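Local coordinates for uncharacterized protein (Parabacteroides merdae, PDB 4MXN), which is of uncharacterised function but probably acts as a glycoside hydrolase of family 28, the polygalacturonase-like enzymes built on a right-handed parallel beta-helix, at residues G53-F58 / T75-E80; I68-N73 / I111-K116. One frame throughout, in Å; residues are numbered along the deposited sequence.

Contact 1: residues G53-F58 / T75-E80; sequences GGRLIF and TIRIEE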
loop_
_atom_site.group_PDB
_atom_site.type_symbol
_atom_site.label_atom_id
_atom_site.label_comp_id
_atom_site.label_asym_id
_atom_site.label_seq_id
_atom_site.Cartn_x
_atom_site.Cartn_y
_atom_site.Cartn_z
ATOM N N GLY A 53 0.774 -4.763 20.198
ATOM C CA GLY A 53 1.080 -3.725 19.229
ATOM C C GLY A 53 2.466 -3.127 19.304
ATOM O O GLY A 53 3.265 -3.488 20.171
ATOM N N GLY A 54 2.744 -2.246 18.341
ATOM C CA GLY A 54 4.032 -1.583 18.196
ATOM C C GLY A 54 4.364 -1.317 16.749
ATOM O O GLY A 54 3.472 -1.321 15.894
ATOM N N ARG A 55 5.651 -1.071 16.457
ATOM C CA ARG A 55 6.061 -0.725 15.104
ATOM C C ARG A 55 7.113 -1.672 14.540
ATOM O O ARG A 55 8.024 -2.090 15.248
ATOM C CB ARG A 55 6.580 0.722 15.047
ATOM C CG ARG A 55 5.593 1.761 15.635
ATOM C CD ARG A 55 5.979 3.199 15.334
ATOM N NE ARG A 55 7.283 3.544 15.901
ATOM C CZ ARG A 55 7.871 4.727 15.769
ATOM N NH1 ARG A 55 7.277 5.702 15.086
ATOM N NH2 ARG A 55 9.057 4.947 16.318
ATOM N N LEU A 56 6.948 -2.043 13.252
ATOM C CA LEU A 56 7.922 -2.852 12.524
ATOM C C LEU A 56 8.753 -1.898 11.677
ATOM O O LEU A 56 8.202 -1.227 10.807
ATOM C CB LEU A 56 7.249 -3.942 11.668
ATOM C CG LEU A 56 8.179 -4.969 11.013
ATOM C CD1 LEU A 56 9.073 -5.699 12.046
ATOM C CD2 LEU A 56 7.380 -5.973 10.214
ATOM N N ILE A 57 10.070 -1.811 11.963
ATOM C CA ILE A 57 10.957 -0.839 11.319
ATOM C C ILE A 57 11.853 -1.448 10.251
ATOM O O ILE A 57 12.678 -2.314 10.552
ATOM C CB ILE A 57 11.842 -0.089 12.370
ATOM C CG1 ILE A 57 11.079 0.357 13.656
ATOM C CG2 ILE A 57 12.689 1.048 11.734
ATOM C CD1 ILE A 57 9.981 1.376 13.527
ATOM N N PHE A 58 11.743 -0.911 9.031
ATOM C CA PHE A 58 12.590 -1.248 7.874
ATOM C C PHE A 58 13.578 -0.094 7.789
ATOM O O PHE A 58 13.171 1.005 7.410
ATOM C CB PHE A 58 11.740 -1.400 6.583
ATOM C CG PHE A 58 10.807 -2.586 6.542
ATOM C CD1 PHE A 58 9.594 -2.561 7.217
ATOM C CD2 PHE A 58 11.124 -3.716 5.797
ATOM C CE1 PHE A 58 8.736 -3.663 7.184
ATOM C CE2 PHE A 58 10.258 -4.815 5.757
ATOM C CZ PHE A 58 9.062 -4.773 6.443
ATOM N N THR A 75 2.076 -0.715 13.210
ATOM C CA THR A 75 2.497 0.300 12.256
ATOM C C THR A 75 3.755 -0.213 11.571
ATOM O O THR A 75 4.679 -0.675 12.239
ATOM C CB THR A 75 2.704 1.664 12.948
ATOM O OG1 THR A 75 1.423 2.188 13.287
ATOM C CG2 THR A 75 3.423 2.686 12.042
ATOM N N ILE A 76 3.791 -0.131 10.240
ATOM C CA ILE A 76 4.965 -0.489 9.461
ATOM C C ILE A 76 5.672 0.803 9.106
ATOM O O ILE A 76 5.056 1.705 8.542
ATOM C CB ILE A 76 4.609 -1.346 8.205
ATOM C CG1 ILE A 76 4.273 -2.812 8.619
ATOM C CG2 ILE A 76 5.760 -1.304 7.159
ATOM C CD1 ILE A 76 3.570 -3.664 7.512
ATOM N N ARG A 77 6.960 0.903 9.443
ATOM C CA ARG A 77 7.750 2.076 9.097
ATOM C C ARG A 77 8.781 1.703 8.051
ATOM O O ARG A 77 9.602 0.826 8.293
ATOM C CB ARG A 77 8.458 2.671 10.341
ATOM C CG ARG A 77 7.531 3.084 11.499
ATOM C CD ARG A 77 7.158 4.537 11.488
ATOM N NE ARG A 77 8.309 5.421 11.271
ATOM C CZ ARG A 77 8.193 6.704 10.961
ATOM N NH1 ARG A 77 6.991 7.263 10.869
ATOM N NH2 ARG A 77 9.277 7.441 10.747
ATOM N N ILE A 78 8.754 2.378 6.902
ATOM C CA ILE A 78 9.742 2.205 5.825
ATOM C C ILE A 78 10.575 3.471 5.887
ATOM O O ILE A 78 10.123 4.517 5.445
ATOM C CB ILE A 78 9.082 1.936 4.441
ATOM C CG1 ILE A 78 8.117 0.716 4.550
ATOM C CG2 ILE A 78 10.171 1.658 3.374
ATOM C CD1 ILE A 78 6.907 0.842 3.765
ATOM N N GLU A 79 11.745 3.411 6.541
ATOM C CA GLU A 79 12.508 4.634 6.767
ATOM C C GLU A 79 13.190 5.122 5.491
ATOM O O GLU A 79 13.272 4.375 4.517
ATOM C CB GLU A 79 13.519 4.470 7.911
ATOM C CG GLU A 79 12.899 4.050 9.243
ATOM C CD GLU A 79 11.885 4.951 9.930
ATOM O OE1 GLU A 79 11.791 6.154 9.590
ATOM O OE2 GLU A 79 11.198 4.445 10.847
ATOM N N GLU A 80 13.650 6.404 5.497
ATOM C CA GLU A 80 14.334 6.998 4.363
ATOM C C GLU A 80 15.515 6.115 3.978
ATOM O O GLU A 80 16.256 5.672 4.847
ATOM C CB GLU A 80 14.787 8.437 4.671
ATOM C CG GLU A 80 14.931 9.249 3.396
ATOM C CD GLU A 80 15.177 10.737 3.563
ATOM O OE1 GLU A 80 16.096 11.105 4.332
ATOM O OE2 GLU A 80 14.500 11.533 2.871
#
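Successive coils of a parallel beta-helix meet here, where R55, L56, I57 and F58 of strand 54-58 run beside T75, I76, R77 and I78 of strand 74-78. Five backbone hydrogen bonds pass alternately between the strands, from T75 N to G54 O at one end to E79 N to F58 O at the other; the R77 N to L56 O bond, at 2.8 Å, is almost straight (178°). Parallel pairing without stagger sets like positions beside each other, the in-register stacking by which a beta-helix grows coil upon coil. On one face R55, T75, I57 and R77 stand in a patch of side chains. R55 and R77 lie side by side and point the same way, their guanidinium planes 29° apart, with R55 NH1 over one face of the R77 group, 4.0 Å from R77 NE. Acids probably offset the two like charges: R55 NE forms a salt bridge with D21, while R77 grips E79 side-on, NE to OE2 and NH2 to OE1, both at 3.1 Å. Bends at chi2 and chi3 fold the R77 chain back toward that carboxylate, and I57 CD1 packs on R77 CG at 3.6 Å. The opposite face is apolar. There F58 CE1 touches I76 CG2 at 3.8 Å, the two side chains slanting past each other, and R77 O lies at the edge of the F58 ring, in its plane. L56 and F58 also pack against helix 38-50, which covers this end of the coil stack, and Y63 meets F58 edge-to-face.

Contact 2: residues I68-N73 / I111-K116; sequences IELKSN and IGIGGK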
loop_
_atom_site.group_PDB
_atom_site.type_symbol
_atom_site.label_atom_id
_atom_site.label_comp_id
_atom_site.label_asym_id
_atom_site.label_seq_id
_atom_site.Cartn_x
_atom_site.Cartn_y
_atom_site.Cartn_z
ATOM N N ILE A 68 1.499 -8.345 2.218
ATOM C CA ILE A 68 1.603 -8.309 3.684
ATOM C C ILE A 68 0.265 -7.908 4.256
ATOM O O ILE A 68 -0.299 -6.895 3.831
ATOM C CB ILE A 68 2.709 -7.308 4.135
ATOM C CG1 ILE A 68 4.096 -7.633 3.526
ATOM C CG2 ILE A 68 2.749 -7.174 5.666
ATOM C CD1 ILE A 68 5.016 -6.380 3.340
ATOM N N GLU A 69 -0.241 -8.680 5.234
ATOM C CA GLU A 69 -1.480 -8.350 5.905
ATOM C C GLU A 69 -1.166 -7.623 7.217
ATOM O O GLU A 69 -0.642 -8.223 8.163
ATOM C CB GLU A 69 -2.328 -9.594 6.144
ATOM C CG GLU A 69 -3.653 -9.253 6.804
ATOM C CD GLU A 69 -4.639 -10.374 7.051
ATOM O OE1 GLU A 69 -4.246 -11.561 7.011
ATOM O OE2 GLU A 69 -5.809 -10.055 7.351
ATOM N N LEU A 70 -1.467 -6.323 7.260
ATOM C CA LEU A 70 -1.263 -5.501 8.452
ATOM C C LEU A 70 -2.306 -5.912 9.509
ATOM O O LEU A 70 -3.437 -6.256 9.156
ATOM C CB LEU A 70 -1.380 -4.004 8.057
ATOM C CG LEU A 70 -0.872 -2.917 8.993
ATOM C CD1 LEU A 70 0.459 -3.294 9.689
ATOM C CD2 LEU A 70 -0.725 -1.601 8.223
ATOM N N LYS A 71 -1.901 -5.979 10.778
ATOM C CA LYS A 71 -2.811 -6.401 11.855
ATOM C C LYS A 71 -3.023 -5.274 12.842
ATOM O O LYS A 71 -2.201 -4.373 12.906
ATOM C CB LYS A 71 -2.289 -7.657 12.578
ATOM C CG LYS A 71 -2.147 -8.900 11.673
ATOM C CD LYS A 71 -3.499 -9.507 11.264
ATOM C CE LYS A 71 -3.352 -10.720 10.381
ATOM N NZ LYS A 71 -2.795 -11.891 11.108
ATOM N N SER A 72 -4.111 -5.340 13.634
ATOM C CA SER A 72 -4.462 -4.321 14.618
ATOM C C SER A 72 -3.309 -3.973 15.547
ATOM O O SER A 72 -2.595 -4.860 16.021
ATOM C CB SER A 72 -5.667 -4.756 15.447
ATOM O OG SER A 72 -6.824 -4.839 14.629
ATOM N N ASN A 73 -3.119 -2.659 15.765
ATOM C CA ASN A 73 -2.144 -2.034 16.665
ATOM C C ASN A 73 -0.709 -2.121 16.139
ATOM O O ASN A 73 0.229 -1.836 16.887
ATOM C CB ASN A 73 -2.250 -2.596 18.092
ATOM C CG ASN A 73 -3.643 -2.483 18.629
ATOM O OD1 ASN A 73 -4.253 -1.416 18.585
ATOM N ND2 ASN A 73 -4.203 -3.589 19.067
ATOM N N ILE A 111 -4.060 1.037 12.963
ATOM C CA ILE A 111 -2.973 0.551 12.097
ATOM C C ILE A 111 -2.322 1.721 11.380
ATOM O O ILE A 111 -2.932 2.770 11.182
ATOM C CB ILE A 111 -3.473 -0.531 11.102
ATOM C CG1 ILE A 111 -4.703 -0.032 10.290
ATOM C CG2 ILE A 111 -3.784 -1.846 11.824
ATOM C CD1 ILE A 111 -4.983 -0.782 9.060
ATOM N N GLY A 112 -1.093 1.522 10.954
ATOM C CA GLY A 112 -0.388 2.582 10.268
ATOM C C GLY A 112 0.734 2.154 9.360
ATOM O O GLY A 112 1.248 1.038 9.458
ATOM N N ILE A 113 1.076 3.061 8.441
ATOM C CA ILE A 113 2.199 2.981 7.507
ATOM C C ILE A 113 2.854 4.351 7.537
ATOM O O ILE A 113 2.173 5.355 7.338
ATOM C CB ILE A 113 1.814 2.545 6.062
ATOM C CG1 ILE A 113 1.160 1.137 6.037
ATOM C CG2 ILE A 113 3.057 2.584 5.134
ATOM C CD1 ILE A 113 0.431 0.843 4.778
ATOM N N GLY A 114 4.148 4.381 7.798
ATOM C CA GLY A 114 4.909 5.618 7.869
ATOM C C GLY A 114 6.343 5.461 7.420
ATOM O O GLY A 114 6.743 4.380 6.969
ATOM N N GLY A 115 7.107 6.541 7.564
ATOM C CA GLY A 115 8.515 6.583 7.169
ATOM C C GLY A 115 8.702 7.231 5.815
ATOM O O GLY A 115 7.790 7.219 4.986
ATOM N N LYS A 116 9.881 7.808 5.572
ATOM C CA LYS A 116 10.147 8.526 4.318
ATOM C C LYS A 116 10.657 7.618 3.193
ATOM O O LYS A 116 11.045 8.120 2.135
ATOM C CB LYS A 116 11.142 9.668 4.569
ATOM C CG LYS A 116 10.537 10.840 5.328
ATOM C CD LYS A 116 11.598 11.893 5.569
ATOM C CE LYS A 116 11.149 12.926 6.557
ATOM N NZ LYS A 116 12.167 13.979 6.727
#
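L70 and I111 lean across one another at a slant, L70 CG lying 4.1 Å from I111 CB, in the interior of the beta-helix where residues 68-73 pass strand 111-114. L70 leaves its backbone toward the strand, and with CG anti to the backbone N (chi1 -164°) its CD2 branch reaches G112 O at 3.5 Å. The same L70 CD2 meets I113 CG1 at 4.0 Å, again obliquely, so one leucine spans two isoleucines. I111 meets the 68-73 backbone with its CG2 methyl: chi1 of 53° sets CG2 anti to the carbonyl carbon, where it packs close against K71 O, 3.2 Å away, and also touches S72 CA at 3.8 Å. M153 of strand 151-154 packs on L70, I111 and I113, and A105 on L70 and I111, continuing the apolar interior. Polar groups of 71-73 are served elsewhere, K71 NZ by D46, S72 OG by K109 N and N73 OD1 by N110. Between the two segments, aliphatic methyl, methylene and methine groups lie against each other and against the carbonyl oxygens of K71 and G112, which implies cohesion by shape and exclusion of water, with polar pairing left to neighbouring residues.

How the contacts relate
Contacts 1 and 2 adjoin: their segments alternate along the chain, and their centres lie 7 Å apart. Strand 74-78 links them: it pairs with strand 54-58 in contact 1, follows 68-73 in the chain, and pairs on its other edge with strand 111-114 of contact 2. Probable hydrogen bonds make that second join, I76 N to G112 O at 2.9 Å and I78 N to G114 O at 2.8 Å. G112 O therefore faces both a backbone N-H and the L70 methyl, while I76 also packs on L70, linking the interiors of the two contacts. R77 NH1 comes within 3.4 Å of G115 N as packing. Neither contact can be tied to a catalytic or ligand site.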